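Long-range contacts in alpha-ketoglutarate-dependent 2,4-dichlorophenoxyacetate dioxygenase (Bradyrhizobium diazoefficiens, PDB 5BKE), which probably uses 2-oxoglutarate and a metal ion to oxidise aryloxyalkanoate herbicides such as 2,4-dichlorophenoxyacetate: residues C[50-55]-C[129-133]; C[88-92]-C[269-274]. All blocks are in the same frame, centred on the assembly; numbering follows the deposited sequence.

Contact 1: C[50-55]-C[129-133]; sequences ITDEQQ and LLSAR. With OGA (N-oxalylglycine), chain O.
Gln55 and Ser131 mark the closest backbone approach, 7.9 Å from CA to CA, where the first turn of a helix faces a strand that runs into a corner at Arg133. Arg133 and Gln55 carry the contact. Gln55 CG is anti to the backbone N (chi1 -175°) and the chain stays extended, which carries its amide across to the strand. Gln55 OE1 accepts from Arg133 NH1 at 3.0 Å, with the donor nearly in line with the C=O bond. The amide and guanidinium planes are turned 63° apart. Gln55 NE2 gives a weak hydrogen bond to Leu129 O at 2.9 Å, and another hydrogen bond to Arg278 O.

Arg133 NH1 forms a salt bridge with Asp52 OD1 at 2.8 Å, although the hydrogen bond within it is bent and weak. Arg133 NE donates to Ser131 OG, 2.8 Å away and in the guanidinium plane. Ile50 O lies over one face of the group, 3.3 Å from Arg133 CZ. Together these partners fix the turn of the guanidinium. Thr51 and Gln54 form a capping box at the helix start.

Asp52 OD1 also forms a salt bridge with Arg278, so one carboxylate serves two arginines. Leu130 lines the N-oxalylglycine pocket. Helix 52-59 packs beside strand 127-132, which lies between strands 254-258 and 276-281 in the large mixed sheet of the cupin-type (double-stranded beta-helix) TauD/TfdA fold.

Contact 2: C[88-92]-C[269-274]; sequences VSNLG and YDQSQP. With OGA (N-oxalylglycine), chain O.
Tyr269 meets Asn90 with the edge of its ring: Asn90 CB lies in the ring plane, 3.6 Å from Tyr269 OH, and Asn90 ND2 sits near that plane too, 3.8 Å from Tyr269 CE2. Arg275 makes a cation-pi interaction with the same ring. The second flat pair is Asn90 with Gln271. Their side chains run past each other in opposite directions, and the amide planes stand 73° apart.

Asn90 CG lies between the backbone N and the carbonyl carbon (chi1 70°), and its amide reaches the turn formed by Asp270 to Gln273, a type I beta turn. Asn90 ND2 donates to Gln273 O at 2.9 Å. This bond is fairly straight (163°), and the acceptor lies close to the amide plane of Asn90. A weak hydrogen bond joins Asn90 ND2 to Gln271 OE1. Gln271 is bent at chi2 and returns a weak hydrogen bond from NE2 to Asn90 O at 3.4 Å, while NE2 is also hydrogen-bonded to Leu98 O. Asn90 OD1 accepts from Arg275 N, so both ends of this buried amide are engaged. Cutting Asn90 back to an alanine removes both amide ends, and Gln273 O and Arg275 N would probably each lose a side-chain partner.

Leu91 CD2 adds an apolar touch on Pro274 CB at 4.1 Å. A water bridges Val88 O, to which it donates at 2.8 Å, and Tyr269 OH. Asp270 OD1 takes Ser272 N, an Asx turn, and Ser272 OG from one face of its carboxylate.

Both segments are loops, and Val88 belongs to the N-oxalylglycine pocket. Residues 269-274 connect strand 262-266 to strand 276-281. Backbone bonds of Val88 with Met277 and Asn90 with Arg275 carry the antiparallel pairing of strands 86-87 and 276-281 on into 88-90.

In the fold
Contacts 1 and 2 have centres about 17 Å apart, yet they meet beside the N-oxalylglycine. Leu130 CD1 of contact 1 packs on Val88 CG2 of contact 2 at 3.4 Å. The same two atoms approach ligand O2, at 3.8 Å from Leu130 CD1 and 3.5 Å from Val88 CG2, so each contact supplies one apolar side chain to the pocket, next to the same ligand oxygen. Strand 276-281 lies between strands 127-132 and 86-87 and links them. It carries Arg279, which is hydrogen-bonded to the ligand, as is Arg275 just before it. The bound manganese ion is about 7 Å from the side chain of Leu130 and about 11 Å from that of Tyr269.

Contact 1: C[50-55]-C[129-133]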
ATOM      1  N   ILE C  50      48.537 -10.581 -20.032  1.00 28.98           N
ATOM      2  CA  ILE C  50      48.563 -12.030 -19.821  1.00 28.37           C
ATOM      3  C   ILE C  50      49.007 -12.778 -21.089  1.00 27.49           C
ATOM      4  O   ILE C  50      48.854 -12.266 -22.202  1.00 27.08           O
ATOM      5  CB  ILE C  50      47.186 -12.541 -19.322  1.00 27.35           C
ATOM      6  CG1 ILE C  50      46.062 -12.092 -20.285  1.00 27.12           C
ATOM      7  CG2 ILE C  50      46.951 -12.095 -17.872  1.00 24.67           C
ATOM      8  CD1 ILE C  50      44.679 -12.596 -19.942  1.00 26.65           C
ATOM      9  N   THR C  51      49.581 -13.964 -20.900  1.00 27.64           N
ATOM     10  CA  THR C  51      49.861 -14.900 -21.999  1.00 27.77           C
ATOM     11  C   THR C  51      48.596 -15.709 -22.321  1.00 27.15           C
ATOM     12  O   THR C  51      47.656 -15.738 -21.530  1.00 27.92           O
ATOM     13  CB  THR C  51      50.999 -15.880 -21.644  1.00 27.70           C
ATOM     14  OG1 THR C  51      50.601 -16.682 -20.529  1.00 28.23           O
ATOM     15  CG2 THR C  51      52.299 -15.139 -21.299  1.00 27.52           C
ATOM     16  N   ASP C  52      48.582 -16.362 -23.476  1.00 26.73           N
ATOM     17  CA  ASP C  52      47.496 -17.264 -23.858  1.00 27.60           C
ATOM     18  C   ASP C  52      47.253 -18.341 -22.806  1.00 27.19           C
ATOM     19  O   ASP C  52      46.111 -18.599 -22.433  1.00 27.66           O
ATOM     20  CB  ASP C  52      47.798 -17.921 -25.209  1.00 28.35           C
ATOM     21  CG  ASP C  52      47.611 -16.976 -26.381  1.00 29.70           C
ATOM     22  OD1 ASP C  52      47.442 -15.745 -26.171  1.00 32.56           O
ATOM     23  OD2 ASP C  52      47.630 -17.463 -27.528  1.00 29.35           O
ATOM     24  N   GLU C  53      48.332 -18.934 -22.311  1.00 26.95           N
ATOM     25  CA  GLU C  53      48.254 -19.941 -21.257  1.00 27.96           C
ATOM     26  C   GLU C  53      47.701 -19.401 -19.930  1.00 26.96           C
ATOM     27  O   GLU C  53      46.875 -20.069 -19.290  1.00 26.99           O
ATOM     28  CB  GLU C  53      49.608 -20.626 -21.057  1.00 29.73           C
ATOM     29  CG  GLU C  53      49.991 -21.534 -22.227  1.00 33.95           C
ATOM     30  CD  GLU C  53      51.315 -22.275 -22.047  1.00 37.12           C
ATOM     31  OE1 GLU C  53      52.210 -21.791 -21.311  1.00 38.10           O
ATOM     32  OE2 GLU C  53      51.464 -23.357 -22.662  1.00 38.88           O
ATOM     33  N   GLN C  54      48.144 -18.209 -19.525  1.00 25.17           N
ATOM     34  CA  GLN C  54      47.664 -17.596 -18.278  1.00 24.12           C
ATOM     35  C   GLN C  54      46.158 -17.292 -18.372  1.00 22.70           C
ATOM     36  O   GLN C  54      45.420 -17.511 -17.407  1.00 22.50           O
ATOM     37  CB  GLN C  54      48.473 -16.343 -17.919  1.00 23.52           C
ATOM     38  CG  GLN C  54      49.857 -16.622 -17.340  1.00 23.19           C
ATOM     39  CD  GLN C  54      50.806 -15.424 -17.442  1.00 23.30           C
ATOM     40  OE1 GLN C  54      50.515 -14.432 -18.117  1.00 23.18           O
ATOM     41  NE2 GLN C  54      51.949 -15.521 -16.780  1.00 22.43           N
ATOM     42  N   GLN C  55      45.728 -16.831 -19.545  1.00 21.99           N
ATOM     43  CA  GLN C  55      44.325 -16.534 -19.836  1.00 22.94           C
ATOM     44  C   GLN C  55      43.437 -17.772 -19.736  1.00 23.23           C
ATOM     45  O   GLN C  55      42.352 -17.710 -19.142  1.00 23.48           O
ATOM     46  CB  GLN C  55      44.196 -15.895 -21.225  1.00 22.65           C
ATOM     47  CG  GLN C  55      42.797 -15.423 -21.608  1.00 22.49           C
ATOM     48  CD  GLN C  55      42.755 -14.761 -22.972  1.00 23.84           C
ATOM     49  OE1 GLN C  55      43.770 -14.260 -23.462  1.00 24.78           O
ATOM     50  NE2 GLN C  55      41.576 -14.742 -23.594  1.00 23.60           N
ATOM     51  N   LEU C 129      35.974 -15.268 -22.604  1.00 21.13           N
ATOM     52  CA  LEU C 129      36.963 -14.366 -21.992  1.00 22.49           C
ATOM     53  C   LEU C 129      37.851 -13.734 -23.061  1.00 24.03           C
ATOM     54  O   LEU C 129      38.664 -14.427 -23.676  1.00 25.11           O
ATOM     55  CB  LEU C 129      37.818 -15.120 -20.970  1.00 21.91           C
ATOM     56  CG  LEU C 129      37.141 -15.753 -19.754  1.00 22.09           C
ATOM     57  CD1 LEU C 129      36.468 -17.092 -20.039  1.00 21.34           C
ATOM     58  CD2 LEU C 129      38.183 -15.913 -18.665  1.00 22.75           C
ATOM     59  N   LEU C 130      37.710 -12.421 -23.261  1.00 23.52           N
ATOM     60  CA  LEU C 130      38.390 -11.717 -24.351  1.00 23.92           C
ATOM     61  C   LEU C 130      39.510 -10.779 -23.892  1.00 25.32           C
ATOM     62  O   LEU C 130      39.289  -9.851 -23.100  1.00 24.53           O
ATOM     63  CB  LEU C 130      37.373 -10.968 -25.215  1.00 23.40           C
ATOM     64  CG  LEU C 130      37.818 -10.472 -26.593  1.00 23.75           C
ATOM     65  CD1 LEU C 130      38.171 -11.643 -27.495  1.00 24.37           C
ATOM     66  CD2 LEU C 130      36.726  -9.631 -27.233  1.00 23.36           C
ATOM     67  N   SER C 131      40.708 -11.035 -24.419  1.00 25.09           N
ATOM     68  CA  SER C 131      41.911 -10.280 -24.087  1.00 25.30           C
ATOM     69  C   SER C 131      42.353  -9.422 -25.274  1.00 26.32           C
ATOM     70  O   SER C 131      42.399  -9.898 -26.412  1.00 24.83           O
ATOM     71  CB  SER C 131      43.007 -11.246 -23.654  1.00 25.53           C
ATOM     72  OG  SER C 131      44.260 -10.617 -23.520  1.00 26.89           O
ATOM     73  N   ALA C 132      42.634  -8.145 -24.998  1.00 27.78           N
ATOM     74  CA  ALA C 132      43.071  -7.176 -26.017  1.00 28.61           C
ATOM     75  C   ALA C 132      44.600  -7.121 -26.095  1.00 29.86           C
ATOM     76  O   ALA C 132      45.264  -6.585 -25.198  1.00 30.97           O
ATOM     77  CB  ALA C 132      42.493  -5.795 -25.723  1.00 28.39           C
ATOM     78  N   ARG C 133      45.154  -7.685 -27.164  1.00 30.14           N
ATOM     79  CA  ARG C 133      46.608  -7.803 -27.306  1.00 30.20           C
ATOM     80  C   ARG C 133      47.184  -6.685 -28.161  1.00 30.60           C
ATOM     81  O   ARG C 133      48.239  -6.139 -27.830  1.00 31.77           O
ATOM     82  CB  ARG C 133      47.001  -9.184 -27.844  1.00 28.97           C
ATOM     83  CG  ARG C 133      46.446 -10.354 -27.039  1.00 27.81           C
ATOM     84  CD  ARG C 133      46.937 -10.378 -25.595  1.00 28.12           C
ATOM     85  NE  ARG C 133      46.478 -11.586 -24.911  1.00 27.43           N
ATOM     86  CZ  ARG C 133      47.100 -12.765 -24.953  1.00 27.64           C
ATOM     87  NH1 ARG C 133      46.584 -13.805 -24.307  1.00 25.70           N
ATOM     88  NH2 ARG C 133      48.231 -12.913 -25.648  1.00 27.29           N
TER
HETATM   89  C1  OGA O 402      33.944 -13.002 -29.491  1.00 29.89           C
HETATM   90  C2  OGA O 402      33.462 -11.792 -30.119  1.00 28.89           C
HETATM   91  C4  OGA O 402      33.971  -9.455 -30.694  1.00 31.18           C
HETATM   92  C5  OGA O 402      35.229  -8.632 -30.696  1.00 32.50           C
HETATM   93  O1  OGA O 402      33.094 -13.883 -29.211  1.00 29.18           O
HETATM   94  O2  OGA O 402      35.162 -13.094 -29.222  1.00 31.38           O
HETATM   95  O2' OGA O 402      32.381 -11.831 -30.700  1.00 28.82           O
HETATM   96  O3  OGA O 402      36.215  -9.100 -31.311  1.00 34.75           O
HETATM   97  N1  OGA O 402      34.211 -10.705 -29.990  1.00 29.78           N
HETATM   98  O4  OGA O 402      35.239  -7.543 -30.078  1.00 31.84           O

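Contact 2: C[88-92]-C[269-274]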
ATOM      1  N   VAL C  88      39.998 -14.459 -32.548  1.00 38.44           N
ATOM      2  CA  VAL C  88      38.932 -13.551 -33.005  1.00 39.69           C
ATOM      3  C   VAL C  88      39.516 -12.206 -33.498  1.00 39.83           C
ATOM      4  O   VAL C  88      38.831 -11.178 -33.510  1.00 38.70           O
ATOM      5  CB  VAL C  88      37.804 -13.375 -31.947  1.00 40.22           C
ATOM      6  CG1 VAL C  88      37.063 -14.689 -31.715  1.00 40.72           C
ATOM      7  CG2 VAL C  88      38.348 -12.842 -30.633  1.00 38.53           C
ATOM      8  N   SER C  89      40.789 -12.249 -33.903  1.00 39.16           N
ATOM      9  CA  SER C  89      41.502 -11.119 -34.510  1.00 38.75           C
ATOM     10  C   SER C  89      41.092 -10.877 -35.972  1.00 38.92           C
ATOM     11  O   SER C  89      40.252 -11.597 -36.519  1.00 39.25           O
ATOM     12  CB  SER C  89      43.019 -11.342 -34.414  1.00 37.37           C
ATOM     13  OG  SER C  89      43.489 -12.190 -35.448  1.00 38.72           O
ATOM     14  N   ASN C  90      41.683  -9.858 -36.597  1.00 39.68           N
ATOM     15  CA  ASN C  90      41.519  -9.637 -38.036  1.00 40.32           C
ATOM     16  C   ASN C  90      42.757 -10.080 -38.856  1.00 41.68           C
ATOM     17  O   ASN C  90      42.958  -9.639 -39.996  1.00 41.07           O
ATOM     18  CB  ASN C  90      41.124  -8.174 -38.312  1.00 38.38           C
ATOM     19  CG  ASN C  90      42.255  -7.182 -38.056  1.00 37.82           C
ATOM     20  OD1 ASN C  90      43.197  -7.447 -37.306  1.00 37.23           O
ATOM     21  ND2 ASN C  90      42.151  -6.018 -38.683  1.00 38.75           N
ATOM     22  N   LEU C  91      43.563 -10.966 -38.262  1.00 42.40           N
ATOM     23  CA  LEU C  91      44.851 -11.401 -38.828  1.00 43.93           C
ATOM     24  C   LEU C  91      44.807 -12.833 -39.382  1.00 45.47           C
ATOM     25  O   LEU C  91      44.079 -13.685 -38.864  1.00 42.74           O
ATOM     26  CB  LEU C  91      45.966 -11.286 -37.768  1.00 41.88           C
ATOM     27  CG  LEU C  91      46.066 -10.059 -36.840  1.00 39.78           C
ATOM     28  CD1 LEU C  91      47.021 -10.331 -35.688  1.00 38.20           C
ATOM     29  CD2 LEU C  91      46.467  -8.792 -37.588  1.00 39.72           C
ATOM     30  N   GLY C  92      45.581 -13.079 -40.442  1.00 50.74           N
ATOM     31  CA  GLY C  92      45.782 -14.432 -40.981  1.00 54.41           C
ATOM     32  C   GLY C  92      46.978 -15.098 -40.327  1.00 57.96           C
ATOM     33  O   GLY C  92      47.535 -14.561 -39.362  1.00 59.17           O
ATOM     34  N   TYR C 269      35.140  -1.591 -37.725  1.00 37.64           N
ATOM     35  CA  TYR C 269      36.509  -1.126 -37.542  1.00 36.88           C
ATOM     36  C   TYR C 269      37.264  -1.122 -38.870  1.00 36.18           C
ATOM     37  O   TYR C 269      36.850  -1.784 -39.822  1.00 34.78           O
ATOM     38  CB  TYR C 269      37.245  -1.927 -36.450  1.00 37.98           C
ATOM     39  CG  TYR C 269      37.378  -3.431 -36.666  1.00 39.83           C
ATOM     40  CD1 TYR C 269      36.400  -4.319 -36.189  1.00 39.48           C
ATOM     41  CD2 TYR C 269      38.505  -3.976 -37.311  1.00 40.43           C
ATOM     42  CE1 TYR C 269      36.524  -5.697 -36.370  1.00 39.93           C
ATOM     43  CE2 TYR C 269      38.636  -5.353 -37.496  1.00 40.55           C
ATOM     44  CZ  TYR C 269      37.644  -6.208 -37.023  1.00 40.78           C
ATOM     45  OH  TYR C 269      37.772  -7.570 -37.199  1.00 40.39           O
ATOM     46  N   ASP C 270      38.352  -0.351 -38.912  1.00 37.89           N
ATOM     47  CA  ASP C 270      39.234  -0.214 -40.075  1.00 38.62           C
ATOM     48  C   ASP C 270      40.011  -1.503 -40.269  1.00 37.85           C
ATOM     49  O   ASP C 270      40.860  -1.848 -39.446  1.00 39.30           O
ATOM     50  CB  ASP C 270      40.205   0.954 -39.838  1.00 41.56           C
ATOM     51  CG  ASP C 270      40.958   1.394 -41.098  1.00 42.07           C
ATOM     52  OD1 ASP C 270      41.069   0.632 -42.080  1.00 42.35           O
ATOM     53  OD2 ASP C 270      41.457   2.535 -41.088  1.00 44.04           O
ATOM     54  N   GLN C 271      39.730  -2.205 -41.363  1.00 39.60           N
ATOM     55  CA  GLN C 271      40.322  -3.527 -41.608  1.00 41.87           C
ATOM     56  C   GLN C 271      41.840  -3.508 -41.921  1.00 44.12           C
ATOM     57  O   GLN C 271      42.544  -4.493 -41.659  1.00 42.10           O
ATOM     58  CB  GLN C 271      39.489  -4.296 -42.655  1.00 40.39           C
ATOM     59  CG  GLN C 271      39.904  -5.740 -42.971  1.00 41.02           C
ATOM     60  CD  GLN C 271      40.252  -6.602 -41.756  1.00 41.38           C
ATOM     61  OE1 GLN C 271      39.545  -6.611 -40.737  1.00 41.06           O
ATOM     62  NE2 GLN C 271      41.347  -7.349 -41.871  1.00 40.69           N
ATOM     63  N   SER C 272      42.345  -2.375 -42.416  1.00 45.33           N
ATOM     64  CA  SER C 272      43.776  -2.220 -42.736  1.00 47.06           C
ATOM     65  C   SER C 272      44.723  -2.176 -41.517  1.00 46.45           C
ATOM     66  O   SER C 272      45.938  -2.354 -41.672  1.00 46.73           O
ATOM     67  CB  SER C 272      44.002  -1.000 -43.637  1.00 48.33           C
ATOM     68  OG  SER C 272      43.618   0.193 -42.980  1.00 49.63           O
ATOM     69  N   GLN C 273      44.172  -1.950 -40.321  1.00 45.38           N
ATOM     70  CA  GLN C 273      44.971  -1.895 -39.083  1.00 44.74           C
ATOM     71  C   GLN C 273      44.841  -3.149 -38.201  1.00 41.97           C
ATOM     72  O   GLN C 273      43.748  -3.721 -38.116  1.00 42.16           O
ATOM     73  CB  GLN C 273      44.632  -0.645 -38.285  1.00 47.16           C
ATOM     74  CG  GLN C 273      45.361   0.577 -38.802  1.00 51.50           C
ATOM     75  CD  GLN C 273      44.996   1.820 -38.039  1.00 53.88           C
ATOM     76  OE1 GLN C 273      45.534   2.079 -36.960  1.00 58.81           O
ATOM     77  NE2 GLN C 273      44.079   2.606 -38.595  1.00 53.97           N
ATOM     78  N   PRO C 274      45.951  -3.583 -37.552  1.00 38.86           N
ATOM     79  CA  PRO C 274      45.891  -4.834 -36.782  1.00 38.37           C
ATOM     80  C   PRO C 274      44.917  -4.753 -35.598  1.00 37.72           C
ATOM     81  O   PRO C 274      44.781  -3.700 -34.971  1.00 37.64           O
ATOM     82  CB  PRO C 274      47.333  -5.021 -36.294  1.00 37.08           C
ATOM     83  CG  PRO C 274      47.920  -3.656 -36.294  1.00 37.60           C
ATOM     84  CD  PRO C 274      47.284  -2.954 -37.455  1.00 37.86           C
TER
HETATM   85  C1  OGA O 402      33.944 -13.002 -29.491  1.00 29.89           C
HETATM   86  C2  OGA O 402      33.462 -11.792 -30.119  1.00 28.89           C
HETATM   87  C4  OGA O 402      33.971  -9.455 -30.694  1.00 31.18           C
HETATM   88  C5  OGA O 402      35.229  -8.632 -30.696  1.00 32.50           C
HETATM   89  O1  OGA O 402      33.094 -13.883 -29.211  1.00 29.18           O
HETATM   90  O2  OGA O 402      35.162 -13.094 -29.222  1.00 31.38           O
HETATM   91  O2' OGA O 402      32.381 -11.831 -30.700  1.00 28.82           O
HETATM   92  O3  OGA O 402      36.215  -9.100 -31.311  1.00 34.75           O
HETATM   93  N1  OGA O 402      34.211 -10.705 -29.990  1.00 29.78           N
HETATM   94  O4  OGA O 402      35.239  -7.543 -30.078  1.00 31.84           O
HETATM   95  O   HOH W   1      39.109  -8.583 -34.568  1.00 31.06           O